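Local coordinates for protein hydrazine synthase subunit beta (PDB 5C2V) that forms part of the hydrazine synthase complex, which condenses nitric oxide with ammonium, and may modulate transport of the hydroxylamine intermediate between two active sites, at residues 167-172 against 181-186; 190-195 against 204-209; 208-213 against 225-230; 247-252 against 303-308; 275-280 against 313-318. All blocks are in the same frame, centred on the assembly; numbering follows the deposited sequence.

Contact 1: 167-172 against 181-186; sequences NRSVDF and VENRVI
R168, V170 and F172 form antiparallel hydrogen-bonded pairs with I186, R184 and E182, on strand segments running at 153° to each other. The bonds between V170 and R184 go both ways, from V170 N to R184 O and from R184 N to V170 O, each 2.9 Å. The F172 ring and the R184 side chain share one face of the sheet. R184 CD lies 3.6 Å from F172 CE1, and the ring and guanidinium planes are 59° apart. The R184 chain is extended from CG to NE, and NE forms a salt bridge with E182 OE2, though the hydrogen bond within it is weak. The R184 end is also held by the carbonyl of E234. F172 CB rests 3.7 Å from V181 CG2. On the other face, S169 CB meets V185 CG2 at 3.8 Å, and D171 turns its OD2 to the amide of S140. This hairpin is the outer half of a four-stranded propeller blade. Strand 155-160 continues the sheet beyond 168-174, while F172 and I186 pack on strand 203-211 of the next blade.

Contact 2: 190-195 against 204-209; sequences SNLRDV and IAVTHQ
S190 and Q209 form the regular part of this contact. S190 N bonds to Q209 O at 2.8 Å, and Q209 N returns a bond to S190 O at 2.9 Å. N191 follows with a positive phi (56°), and the pairing becomes less regular. Its ND2 donates to Q209 OE1 at 2.9 Å, with OE1 close to the plane of the N191 amide. The other branch of the Q209 amide, NE2, is held by N228. R193 N then reaches T207 O at 3.3 Å. Apolar contacts gather round V206. L192 CG sits 4.0 Å from V206 CG1, and V195 CB is 4.0 Å from V206 CG2. The L192 side chain lies beside that of H208, pointing the same way.

Further out, polar ends are set by other residues. H208 CG stands between the backbone N and the carbonyl carbon (chi1 67°), and the ring NE2 hydrogen-bonds with T231 OG1. T207 OG1 bonds to Y257 O, and D194 OD2 accepts from M259 N. R193 bridges to D161 and to E69 of the gamma subunit. The hairpin belongs to one propeller blade. Strand 226-234 flanks 203-211, and strands 155-160 and 256-261 of the adjacent blades pack against its two faces.

Contact 3: 208-213 against 225-230; sequences HQTPKN and VFTNNV
Q209 and F226 cross at about a right angle, yet their flat groups are nearly parallel, with amide and ring planes 12° apart. Q209 OE1 lies over one ring face, 3.9 Å from F226 CE1. The other branch of the amide, NE2, donates to N228 OD1 at 2.7 Å. The Q209 and N228 side chains lie side by side and point the same way. N228 OD1 also accepts from N255 N. P211 CB adds an apolar touch, 3.6 Å from F226 CE1.

The opposite face of the sheet carries T210, T227 and N229. Two hydroxyls grip N229 OD1. With OG1 anti to the carbonyl carbon (chi1 -56°), beside the backbone N, T210 OG1 donates to N229 OD1 at 2.7 Å from above the carbonyl plane, 61° out of it. T227 OG1 donates to N229 OD1 at 3.0 Å in that plane, on a lone pair. K212 crosses T227 at about a right angle and brings CE 3.8 Å from T227 CG2. Backbone bonds join H208 with N229 and T210 with T227 in both directions, and K212 N reaches V225 O.

The pair forms the middle of a four-stranded propeller blade. Strand 190-197 lies beyond 203-211, and strand 241-245 beyond 226-234. W78 and Y61 of the gamma subunit meet the F226 ring, while K212 and T227 pack on the alpha subunit.

Contact 4: 247-252 against 303-308; sequences DDLNNY and DDLGLV
L305 packs on L249 where two loops of the beta-propeller meet. One links strand 241-245 to strand 256-261 of the next blade; the other follows helix 295-301 in the insertion before strand 312-317. The second loop holds an Asx turn, in which D304 OD1 accepts from G306 N at 3.0 Å.

L305 supplies most of the apolar contact. Its side chain crosses that of L249 at about a right angle, with L305 CD1 3.6 Å from L249 CD1. L305 CD1 also lies 4.2 Å from Y252 OH. The L305 carbonyl faces the other loop: D248 CA makes a CH...O contact with L305 O at 3.5 Å. V308 points toward the first loop, its CG2 3.4 Å from D247 O and near D248 OD1. The D248 carboxylate has its strong partners elsewhere, in salt bridges with R315 and R309. D247 OD2 accepts from the amide of N228. The alpha subunit packs on both L249 and L305.

No direct hydrogen bond joins 247-252 to 303-308. One water donates to D247 O at 2.6 Å and to D304 O at 2.8 Å, and weakly accepts from V308 N.

Contact 5: 275-280 against 313-318; sequences MHRVTI and VARVPT
R277 and R315 lie side by side on the outer strand pair of a propeller blade, pointing the same way. Their guanidinium planes are 14° apart. R315 CD lies over one face of the R277 group, 3.7 Å above the plane, and M275 CB covers the opposite face. R277 NH2 and R315 NE are 4.1 Å apart. D253 takes R277 in a salt bridge and D248 takes R315, which probably offsets the like charges. T279 OG1 lies at the edge of the R315 group and bonds to D253. On the other sheet face, I280 CD1 meets V316 CG2 at 3.9 Å. V278 N bonds to V316 O, and V316 N to V278 O, each at 2.9 Å. V316 O also accepts from T318 OG1 at 3.0 Å. V313 and A314 both face I280, a classic beta bulge. H276 and R277 form a G1 bulge opposite V272, on strand 267-272. The pair forms the third and fourth strands of a four-stranded antiparallel meander, the blade of a beta-propeller.

From the N terminus, contact 1 closes a hairpin with eight residues between its segments. Contact 2 closes a second hairpin, also over eight residues, in the next blade. Contact 3 begins on 208-209, where contact 2 ends, and closes an eleven-residue loop in the same sheet. Contact 4 spans fifty residues and contact 5 thirty-two. Their segments alternate along the chain, so these two cross; none of the five nests in another. I186 touches H208 between the blades of contacts 1 and 2. D247 ties contact 4 to N228 of contact 3. A salt bridge from D248 to R315 joins contact 4 to contact 5, bringing the loop between two blades onto the outermost strand, 312-317, of the second.

Contact 1: 167-172 against 181-186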
# COMPACT_ATOMS: atom_id res chain seq x y z
N ASN B 167 10.80 -39.99 17.32
CA ASN B 167 11.82 -39.92 16.29
C ASN B 167 12.05 -41.31 15.73
O ASN B 167 12.62 -42.19 16.39
CB ASN B 167 13.12 -39.34 16.85
CG ASN B 167 12.88 -38.19 17.81
OD1 ASN B 167 12.80 -37.03 17.40
ND2 ASN B 167 12.76 -38.51 19.10
N ARG B 168 11.61 -41.50 14.49
CA ARG B 168 11.70 -42.79 13.83
C ARG B 168 12.66 -42.66 12.67
O ARG B 168 12.66 -41.64 11.97
CB ARG B 168 10.31 -43.26 13.38
CG ARG B 168 9.34 -43.46 14.53
CD ARG B 168 7.99 -43.98 14.06
NE ARG B 168 6.95 -43.82 15.07
CZ ARG B 168 6.10 -44.77 15.44
NH1 ARG B 168 6.16 -45.97 14.88
NH2 ARG B 168 5.19 -44.52 16.37
N SER B 169 13.48 -43.67 12.46
CA SER B 169 14.64 -43.52 11.59
C SER B 169 14.68 -44.46 10.40
O SER B 169 13.78 -45.29 10.20
CB SER B 169 15.92 -43.69 12.41
OG SER B 169 15.93 -44.95 13.07
N VAL B 170 15.74 -44.32 9.61
CA VAL B 170 16.00 -45.16 8.46
C VAL B 170 17.44 -45.65 8.53
O VAL B 170 18.37 -44.86 8.74
CB VAL B 170 15.78 -44.40 7.13
CG1 VAL B 170 16.16 -45.27 5.95
CG2 VAL B 170 14.33 -43.95 7.02
N ASP B 171 17.62 -46.96 8.37
CA ASP B 171 18.94 -47.57 8.41
C ASP B 171 19.52 -47.77 7.02
O ASP B 171 18.81 -48.17 6.09
CB ASP B 171 18.90 -48.91 9.15
CG ASP B 171 19.06 -48.76 10.64
OD1 ASP B 171 19.59 -47.72 11.08
OD2 ASP B 171 18.68 -49.69 11.38
N PHE B 172 20.81 -47.49 6.88
CA PHE B 172 21.54 -47.74 5.65
C PHE B 172 22.46 -48.94 5.82
O PHE B 172 23.29 -48.97 6.72
CB PHE B 172 22.33 -46.50 5.23
CG PHE B 172 21.48 -45.33 4.83
CD1 PHE B 172 21.00 -44.44 5.79
CD2 PHE B 172 21.15 -45.12 3.50
CE1 PHE B 172 20.21 -43.37 5.42
CE2 PHE B 172 20.37 -44.04 3.13
CZ PHE B 172 19.90 -43.17 4.09
N VAL B 181 25.88 -49.05 8.20
CA VAL B 181 26.83 -47.95 8.04
C VAL B 181 26.35 -46.65 8.71
O VAL B 181 27.13 -45.95 9.35
CB VAL B 181 27.16 -47.68 6.55
CG1 VAL B 181 27.92 -48.85 5.96
CG2 VAL B 181 25.90 -47.42 5.74
N GLU B 182 25.06 -46.33 8.56
CA GLU B 182 24.52 -45.07 9.06
C GLU B 182 23.04 -45.17 9.42
O GLU B 182 22.30 -45.97 8.84
CB GLU B 182 24.73 -43.96 8.02
CG GLU B 182 24.54 -42.54 8.56
CD GLU B 182 24.75 -41.48 7.49
OE1 GLU B 182 25.07 -40.33 7.85
OE2 GLU B 182 24.60 -41.81 6.30
N ASN B 183 22.61 -44.36 10.38
CA ASN B 183 21.20 -44.27 10.75
C ASN B 183 20.71 -42.82 10.74
O ASN B 183 21.25 -41.98 11.46
CB ASN B 183 20.97 -44.88 12.13
CG ASN B 183 19.56 -44.65 12.64
OD1 ASN B 183 18.63 -45.37 12.27
ND2 ASN B 183 19.39 -43.65 13.50
N ARG B 184 19.70 -42.53 9.92
CA ARG B 184 19.21 -41.17 9.80
C ARG B 184 17.79 -41.02 10.35
O ARG B 184 16.86 -41.68 9.90
CB ARG B 184 19.25 -40.71 8.34
CG ARG B 184 20.66 -40.51 7.82
CD ARG B 184 20.66 -39.96 6.40
NE ARG B 184 22.01 -39.81 5.88
CZ ARG B 184 22.29 -39.42 4.64
NH1 ARG B 184 21.31 -39.14 3.79
NH2 ARG B 184 23.56 -39.31 4.25
N VAL B 185 17.64 -40.12 11.32
CA VAL B 185 16.38 -39.94 12.01
C VAL B 185 15.46 -38.93 11.33
O VAL B 185 15.87 -37.82 11.01
CB VAL B 185 16.62 -39.48 13.47
CG1 VAL B 185 15.33 -39.00 14.11
CG2 VAL B 185 17.24 -40.61 14.28
N ILE B 186 14.21 -39.33 11.10
CA ILE B 186 13.19 -38.39 10.67
C ILE B 186 12.49 -37.87 11.92
O ILE B 186 11.79 -38.61 12.60
CB ILE B 186 12.15 -39.03 9.73
CG1 ILE B 186 12.83 -39.60 8.48
CG2 ILE B 186 11.09 -38.02 9.34
CD1 ILE B 186 11.87 -40.26 7.51

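Contact 2: 190-195 against 204-209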
# COMPACT_ATOMS: atom_id res chain seq x y z
N SER B 190 5.79 -40.64 12.58
CA SER B 190 5.16 -41.88 13.03
C SER B 190 4.57 -42.61 11.83
O SER B 190 4.35 -41.99 10.78
CB SER B 190 4.08 -41.59 14.07
OG SER B 190 2.96 -40.94 13.49
N ASN B 191 4.32 -43.90 11.98
CA ASN B 191 3.67 -44.69 10.94
C ASN B 191 4.39 -44.67 9.59
O ASN B 191 3.79 -44.30 8.58
CB ASN B 191 2.23 -44.23 10.73
CG ASN B 191 1.42 -44.26 12.01
OD1 ASN B 191 1.61 -45.13 12.86
ND2 ASN B 191 0.49 -43.32 12.15
N LEU B 192 5.66 -45.06 9.54
CA LEU B 192 6.34 -45.05 8.25
C LEU B 192 5.88 -46.29 7.49
O LEU B 192 6.17 -47.41 7.90
CB LEU B 192 7.86 -45.09 8.43
CG LEU B 192 8.72 -43.93 8.95
CD1 LEU B 192 8.24 -43.40 10.29
CD2 LEU B 192 10.16 -44.40 9.06
N ARG B 193 5.15 -46.08 6.40
CA ARG B 193 4.61 -47.20 5.65
C ARG B 193 5.37 -47.70 4.42
O ARG B 193 5.10 -48.79 3.92
CB ARG B 193 3.18 -46.85 5.22
CG ARG B 193 2.22 -46.66 6.39
CD ARG B 193 1.98 -47.98 7.11
NE ARG B 193 2.55 -47.96 8.45
CZ ARG B 193 1.83 -47.83 9.56
NH1 ARG B 193 0.51 -47.72 9.49
NH2 ARG B 193 2.44 -47.80 10.73
N ASP B 194 6.33 -46.92 3.92
CA ASP B 194 7.05 -47.32 2.71
C ASP B 194 8.37 -46.56 2.52
O ASP B 194 8.57 -45.49 3.10
CB ASP B 194 6.16 -47.14 1.48
CG ASP B 194 6.47 -48.14 0.38
OD1 ASP B 194 7.56 -48.75 0.42
OD2 ASP B 194 5.62 -48.32 -0.52
N VAL B 195 9.26 -47.11 1.70
CA VAL B 195 10.44 -46.38 1.24
C VAL B 195 10.76 -46.73 -0.21
O VAL B 195 10.79 -47.91 -0.58
CB VAL B 195 11.66 -46.66 2.14
CG1 VAL B 195 11.80 -48.16 2.42
CG2 VAL B 195 12.93 -46.09 1.52
N ILE B 204 15.80 -40.93 -1.54
CA ILE B 204 14.76 -41.88 -1.15
C ILE B 204 13.53 -41.15 -0.64
O ILE B 204 13.63 -40.12 0.03
CB ILE B 204 15.24 -42.87 -0.06
CG1 ILE B 204 15.87 -42.12 1.11
CG2 ILE B 204 16.21 -43.88 -0.64
CD1 ILE B 204 16.28 -43.02 2.26
N ALA B 205 12.35 -41.68 -0.97
CA ALA B 205 11.10 -41.12 -0.49
C ALA B 205 10.50 -42.02 0.59
O ALA B 205 10.51 -43.24 0.46
CB ALA B 205 10.12 -40.92 -1.63
N VAL B 206 10.00 -41.40 1.65
CA VAL B 206 9.37 -42.12 2.75
C VAL B 206 8.06 -41.47 3.18
O VAL B 206 8.04 -40.31 3.59
CB VAL B 206 10.31 -42.20 3.98
CG1 VAL B 206 9.58 -42.80 5.17
CG2 VAL B 206 11.56 -43.01 3.66
N THR B 207 6.96 -42.21 3.08
CA THR B 207 5.66 -41.70 3.50
C THR B 207 5.44 -41.92 4.99
O THR B 207 5.71 -43.00 5.52
CB THR B 207 4.50 -42.37 2.73
OG1 THR B 207 4.76 -43.78 2.61
CG2 THR B 207 4.36 -41.77 1.35
N HIS B 208 4.94 -40.89 5.67
CA HIS B 208 4.69 -40.98 7.11
C HIS B 208 3.76 -39.88 7.61
O HIS B 208 3.23 -39.09 6.82
CB HIS B 208 6.01 -40.91 7.88
CG HIS B 208 6.70 -39.59 7.77
ND1 HIS B 208 6.44 -38.54 8.63
CD2 HIS B 208 7.65 -39.14 6.91
CE1 HIS B 208 7.19 -37.50 8.30
NE2 HIS B 208 7.93 -37.84 7.26
N GLN B 209 3.55 -39.85 8.92
CA GLN B 209 2.74 -38.82 9.55
C GLN B 209 3.54 -38.04 10.58
O GLN B 209 4.49 -38.56 11.17
CB GLN B 209 1.51 -39.44 10.22
CG GLN B 209 0.39 -39.82 9.26
CD GLN B 209 -0.87 -40.26 9.99
OE1 GLN B 209 -0.81 -41.05 10.92
NE2 GLN B 209 -2.01 -39.73 9.55

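Contact 3: 208-213 against 225-230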
# COMPACT_ATOMS: atom_id res chain seq x y z
N HIS B 208 4.94 -40.89 5.67
CA HIS B 208 4.69 -40.98 7.11
C HIS B 208 3.76 -39.88 7.61
O HIS B 208 3.23 -39.09 6.82
CB HIS B 208 6.01 -40.91 7.88
CG HIS B 208 6.70 -39.59 7.77
ND1 HIS B 208 6.44 -38.54 8.63
CD2 HIS B 208 7.65 -39.14 6.91
CE1 HIS B 208 7.19 -37.50 8.30
NE2 HIS B 208 7.93 -37.84 7.26
N GLN B 209 3.55 -39.85 8.92
CA GLN B 209 2.74 -38.82 9.55
C GLN B 209 3.54 -38.04 10.58
O GLN B 209 4.49 -38.56 11.17
CB GLN B 209 1.51 -39.44 10.22
CG GLN B 209 0.39 -39.82 9.26
CD GLN B 209 -0.87 -40.26 9.99
OE1 GLN B 209 -0.81 -41.05 10.92
NE2 GLN B 209 -2.01 -39.73 9.55
N THR B 210 3.16 -36.79 10.78
CA THR B 210 3.74 -35.96 11.83
C THR B 210 2.69 -35.66 12.89
O THR B 210 1.77 -34.87 12.66
CB THR B 210 4.28 -34.64 11.26
OG1 THR B 210 5.24 -34.91 10.23
CG2 THR B 210 4.94 -33.81 12.36
N PRO B 211 2.82 -36.30 14.06
CA PRO B 211 1.98 -35.99 15.21
C PRO B 211 2.44 -34.72 15.89
O PRO B 211 3.64 -34.45 15.89
CB PRO B 211 2.17 -37.20 16.13
CG PRO B 211 3.32 -38.01 15.54
CD PRO B 211 3.91 -37.22 14.41
N LYS B 212 1.54 -33.93 16.47
CA LYS B 212 2.01 -33.03 17.50
C LYS B 212 1.53 -33.68 18.79
O LYS B 212 0.36 -33.60 19.15
CB LYS B 212 1.45 -31.62 17.32
CG LYS B 212 1.05 -31.28 15.88
CD LYS B 212 2.25 -31.07 14.97
CE LYS B 212 1.80 -30.77 13.54
NZ LYS B 212 2.94 -30.36 12.67
N ASN B 213 2.47 -34.31 19.48
CA ASN B 213 2.18 -35.05 20.71
C ASN B 213 2.17 -34.19 21.96
O ASN B 213 1.46 -34.49 22.93
CB ASN B 213 3.18 -36.20 20.86
CG ASN B 213 4.61 -35.72 20.89
OD1 ASN B 213 5.22 -35.48 19.85
ND2 ASN B 213 5.15 -35.57 22.09
N VAL B 225 -3.35 -32.01 15.38
CA VAL B 225 -3.04 -33.33 15.92
C VAL B 225 -2.10 -34.07 14.98
O VAL B 225 -0.96 -34.38 15.34
CB VAL B 225 -4.31 -34.16 16.16
CG1 VAL B 225 -3.96 -35.52 16.72
CG2 VAL B 225 -5.25 -33.42 17.10
N PHE B 226 -2.59 -34.37 13.78
CA PHE B 226 -1.77 -35.03 12.77
C PHE B 226 -1.66 -34.23 11.48
O PHE B 226 -2.64 -33.63 11.02
CB PHE B 226 -2.35 -36.41 12.44
CG PHE B 226 -1.88 -37.50 13.37
CD1 PHE B 226 -0.60 -38.00 13.28
CD2 PHE B 226 -2.74 -38.03 14.31
CE1 PHE B 226 -0.17 -39.00 14.12
CE2 PHE B 226 -2.32 -39.03 15.16
CZ PHE B 226 -1.03 -39.52 15.07
N THR B 227 -0.47 -34.21 10.90
CA THR B 227 -0.29 -33.79 9.52
C THR B 227 0.27 -34.98 8.76
O THR B 227 0.84 -35.88 9.36
CB THR B 227 0.66 -32.58 9.37
OG1 THR B 227 1.98 -32.95 9.78
CG2 THR B 227 0.17 -31.41 10.21
N ASN B 228 0.08 -35.00 7.45
CA ASN B 228 0.57 -36.12 6.66
C ASN B 228 1.67 -35.69 5.71
O ASN B 228 1.52 -34.73 4.96
CB ASN B 228 -0.59 -36.75 5.89
CG ASN B 228 -1.68 -37.26 6.81
OD1 ASN B 228 -1.65 -38.41 7.25
ND2 ASN B 228 -2.65 -36.40 7.11
N ASN B 229 2.79 -36.42 5.74
CA ASN B 229 4.00 -35.95 5.08
C ASN B 229 4.75 -37.01 4.28
O ASN B 229 4.67 -38.21 4.56
CB ASN B 229 4.94 -35.35 6.11
CG ASN B 229 4.28 -34.27 6.95
OD1 ASN B 229 3.71 -34.55 8.00
ND2 ASN B 229 4.36 -33.03 6.48
N VAL B 230 5.47 -36.54 3.27
CA VAL B 230 6.43 -37.36 2.53
C VAL B 230 7.81 -36.75 2.71
O VAL B 230 7.99 -35.53 2.59
CB VAL B 230 6.06 -37.47 1.03
CG1 VAL B 230 5.79 -36.09 0.44
CG2 VAL B 230 7.16 -38.19 0.26

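Contact 4: 247-252 against 303-308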
# COMPACT_ATOMS: atom_id res chain seq x y z
N ASP B 247 -0.55 -32.18 2.61
CA ASP B 247 -1.89 -31.68 2.91
C ASP B 247 -2.18 -30.27 2.41
O ASP B 247 -1.29 -29.42 2.37
CB ASP B 247 -2.15 -31.72 4.42
CG ASP B 247 -1.90 -33.09 5.02
OD1 ASP B 247 -2.34 -34.10 4.42
OD2 ASP B 247 -1.28 -33.16 6.10
N ASP B 248 -3.43 -30.03 2.02
CA ASP B 248 -3.92 -28.67 1.85
C ASP B 248 -4.33 -28.14 3.22
O ASP B 248 -4.23 -28.86 4.22
CB ASP B 248 -5.11 -28.62 0.88
CG ASP B 248 -4.75 -29.07 -0.52
OD1 ASP B 248 -3.55 -29.00 -0.87
OD2 ASP B 248 -5.65 -29.49 -1.27
N LEU B 249 -4.80 -26.90 3.28
CA LEU B 249 -5.26 -26.35 4.55
C LEU B 249 -6.50 -27.09 5.02
O LEU B 249 -6.55 -27.58 6.15
CB LEU B 249 -5.56 -24.85 4.41
CG LEU B 249 -6.07 -24.17 5.69
CD1 LEU B 249 -5.00 -24.16 6.77
CD2 LEU B 249 -6.57 -22.76 5.39
N ASN B 250 -7.52 -27.13 4.17
CA ASN B 250 -8.76 -27.83 4.48
C ASN B 250 -8.86 -29.25 3.89
O ASN B 250 -9.88 -29.92 4.06
CB ASN B 250 -9.94 -26.99 4.02
CG ASN B 250 -9.98 -25.63 4.69
OD1 ASN B 250 -10.49 -25.49 5.81
ND2 ASN B 250 -9.44 -24.62 4.03
N ASN B 251 -7.81 -29.70 3.21
CA ASN B 251 -7.81 -31.05 2.62
C ASN B 251 -6.53 -31.82 2.95
O ASN B 251 -5.44 -31.40 2.58
CB ASN B 251 -8.00 -30.96 1.10
CG ASN B 251 -8.55 -32.25 0.50
OD1 ASN B 251 -8.33 -33.34 1.03
ND2 ASN B 251 -9.27 -32.12 -0.60
N TYR B 252 -6.69 -32.94 3.63
CA TYR B 252 -5.55 -33.72 4.11
C TYR B 252 -5.52 -35.10 3.47
O TYR B 252 -6.56 -35.63 3.10
CB TYR B 252 -5.60 -33.85 5.64
CG TYR B 252 -5.47 -32.53 6.38
CD1 TYR B 252 -6.51 -31.61 6.38
CD2 TYR B 252 -4.32 -32.22 7.09
CE1 TYR B 252 -6.40 -30.42 7.05
CE2 TYR B 252 -4.20 -31.02 7.76
CZ TYR B 252 -5.24 -30.12 7.74
OH TYR B 252 -5.13 -28.93 8.41
N ASP B 303 5.62 -27.15 7.41
CA ASP B 303 4.32 -26.74 7.94
C ASP B 303 3.56 -25.81 7.01
O ASP B 303 2.48 -25.32 7.36
CB ASP B 303 4.49 -26.08 9.31
CG ASP B 303 5.00 -27.04 10.36
OD1 ASP B 303 4.92 -28.27 10.13
OD2 ASP B 303 5.47 -26.57 11.42
N ASP B 304 4.12 -25.55 5.83
CA ASP B 304 3.42 -24.71 4.86
C ASP B 304 2.29 -25.54 4.27
O ASP B 304 2.53 -26.59 3.67
CB ASP B 304 4.38 -24.23 3.77
CG ASP B 304 3.78 -23.16 2.87
OD1 ASP B 304 2.54 -23.03 2.83
OD2 ASP B 304 4.55 -22.45 2.20
N LEU B 305 1.06 -25.06 4.42
CA LEU B 305 -0.10 -25.84 4.03
C LEU B 305 -0.59 -25.47 2.63
O LEU B 305 -1.58 -26.02 2.14
CB LEU B 305 -1.23 -25.67 5.06
CG LEU B 305 -0.96 -26.41 6.38
CD1 LEU B 305 -2.12 -26.27 7.35
CD2 LEU B 305 -0.63 -27.87 6.13
N GLY B 306 0.10 -24.53 2.00
CA GLY B 306 -0.15 -24.19 0.61
C GLY B 306 0.93 -24.68 -0.33
O GLY B 306 0.83 -24.50 -1.54
N LEU B 307 1.97 -25.31 0.23
CA LEU B 307 3.16 -25.66 -0.54
C LEU B 307 2.93 -26.78 -1.55
O LEU B 307 3.47 -26.76 -2.65
CB LEU B 307 4.31 -26.04 0.40
CG LEU B 307 5.63 -26.42 -0.26
CD1 LEU B 307 6.16 -25.27 -1.11
CD2 LEU B 307 6.66 -26.83 0.79
N VAL B 308 2.11 -27.77 -1.16
CA VAL B 308 1.83 -28.93 -2.01
C VAL B 308 1.44 -28.55 -3.43
O VAL B 308 1.90 -29.17 -4.39
CB VAL B 308 0.70 -29.79 -1.40
CG1 VAL B 308 1.23 -30.61 -0.26
CG2 VAL B 308 -0.44 -28.92 -0.93
O HOH W 1 0.97 -28.24 2.04

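Contact 5: 275-280 against 313-318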
# COMPACT_ATOMS: atom_id res chain seq x y z
N MET B 275 -7.94 -41.55 2.97
CA MET B 275 -8.73 -40.73 2.06
C MET B 275 -9.07 -41.43 0.75
O MET B 275 -9.66 -40.82 -0.14
CB MET B 275 -8.00 -39.41 1.77
CG MET B 275 -7.96 -38.48 2.96
SD MET B 275 -9.57 -38.29 3.75
CE MET B 275 -10.45 -37.37 2.50
N HIS B 276 -8.67 -42.69 0.63
CA HIS B 276 -9.04 -43.53 -0.52
C HIS B 276 -8.68 -42.91 -1.87
O HIS B 276 -9.53 -42.83 -2.75
CB HIS B 276 -10.54 -43.83 -0.50
CG HIS B 276 -11.07 -44.14 0.86
ND1 HIS B 276 -10.62 -45.21 1.61
CD2 HIS B 276 -12.03 -43.54 1.60
CE1 HIS B 276 -11.27 -45.24 2.76
NE2 HIS B 276 -12.13 -44.24 2.78
N ARG B 277 -7.44 -42.47 -2.03
CA ARG B 277 -7.07 -41.82 -3.29
C ARG B 277 -5.58 -41.91 -3.58
O ARG B 277 -4.79 -42.11 -2.67
CB ARG B 277 -7.50 -40.35 -3.27
CG ARG B 277 -6.80 -39.51 -2.22
CD ARG B 277 -7.55 -38.22 -1.94
NE ARG B 277 -6.83 -37.36 -1.01
CZ ARG B 277 -7.37 -36.30 -0.41
NH1 ARG B 277 -8.63 -35.97 -0.64
NH2 ARG B 277 -6.63 -35.57 0.41
N VAL B 278 -5.20 -41.76 -4.84
CA VAL B 278 -3.78 -41.80 -5.19
C VAL B 278 -3.24 -40.40 -5.46
O VAL B 278 -3.70 -39.71 -6.37
CB VAL B 278 -3.53 -42.68 -6.42
CG1 VAL B 278 -2.06 -42.62 -6.82
CG2 VAL B 278 -3.95 -44.12 -6.14
N THR B 279 -2.28 -39.98 -4.65
CA THR B 279 -1.66 -38.67 -4.80
C THR B 279 -0.43 -38.75 -5.70
O THR B 279 0.54 -39.45 -5.38
CB THR B 279 -1.27 -38.06 -3.45
OG1 THR B 279 -2.46 -37.66 -2.74
CG2 THR B 279 -0.39 -36.84 -3.64
N ILE B 280 -0.48 -38.04 -6.82
CA ILE B 280 0.62 -38.02 -7.77
C ILE B 280 1.35 -36.68 -7.73
O ILE B 280 0.73 -35.62 -7.88
CB ILE B 280 0.13 -38.28 -9.20
CG1 ILE B 280 -0.79 -39.50 -9.23
CG2 ILE B 280 1.31 -38.46 -10.15
CD1 ILE B 280 -1.39 -39.77 -10.59
N VAL B 313 0.77 -32.86 -8.77
CA VAL B 313 0.20 -33.16 -10.08
C VAL B 313 -1.29 -33.47 -10.02
O VAL B 313 -2.09 -32.82 -10.70
CB VAL B 313 0.92 -34.36 -10.75
CG1 VAL B 313 0.28 -34.68 -12.09
CG2 VAL B 313 2.40 -34.06 -10.91
N ALA B 314 -1.67 -34.44 -9.19
CA ALA B 314 -3.07 -34.86 -9.14
C ALA B 314 -3.44 -35.61 -7.86
O ALA B 314 -2.58 -36.10 -7.14
CB ALA B 314 -3.40 -35.72 -10.35
N ARG B 315 -4.74 -35.68 -7.58
CA ARG B 315 -5.27 -36.64 -6.62
C ARG B 315 -6.41 -37.42 -7.27
O ARG B 315 -7.46 -36.86 -7.58
CB ARG B 315 -5.75 -35.95 -5.34
CG ARG B 315 -4.63 -35.28 -4.55
CD ARG B 315 -5.14 -34.74 -3.22
NE ARG B 315 -4.06 -34.14 -2.43
CZ ARG B 315 -4.12 -32.92 -1.92
NH1 ARG B 315 -5.19 -32.16 -2.10
NH2 ARG B 315 -3.10 -32.45 -1.21
N VAL B 316 -6.18 -38.71 -7.47
CA VAL B 316 -7.08 -39.55 -8.26
C VAL B 316 -7.97 -40.45 -7.41
O VAL B 316 -7.47 -41.18 -6.55
CB VAL B 316 -6.29 -40.42 -9.25
CG1 VAL B 316 -7.21 -41.04 -10.27
CG2 VAL B 316 -5.23 -39.58 -9.96
N PRO B 317 -9.29 -40.40 -7.63
CA PRO B 317 -10.27 -41.25 -6.95
C PRO B 317 -9.93 -42.74 -7.05
O PRO B 317 -9.53 -43.21 -8.11
CB PRO B 317 -11.58 -40.95 -7.68
CG PRO B 317 -11.40 -39.56 -8.19
CD PRO B 317 -9.95 -39.45 -8.55
N THR B 318 -10.09 -43.46 -5.94
CA THR B 318 -9.75 -44.87 -5.88
C THR B 318 -10.84 -45.62 -5.12
O THR B 318 -11.82 -45.01 -4.67
CB THR B 318 -8.38 -45.07 -5.19
OG1 THR B 318 -7.50 -44.00 -5.54
CG2 THR B 318 -7.73 -46.38 -5.61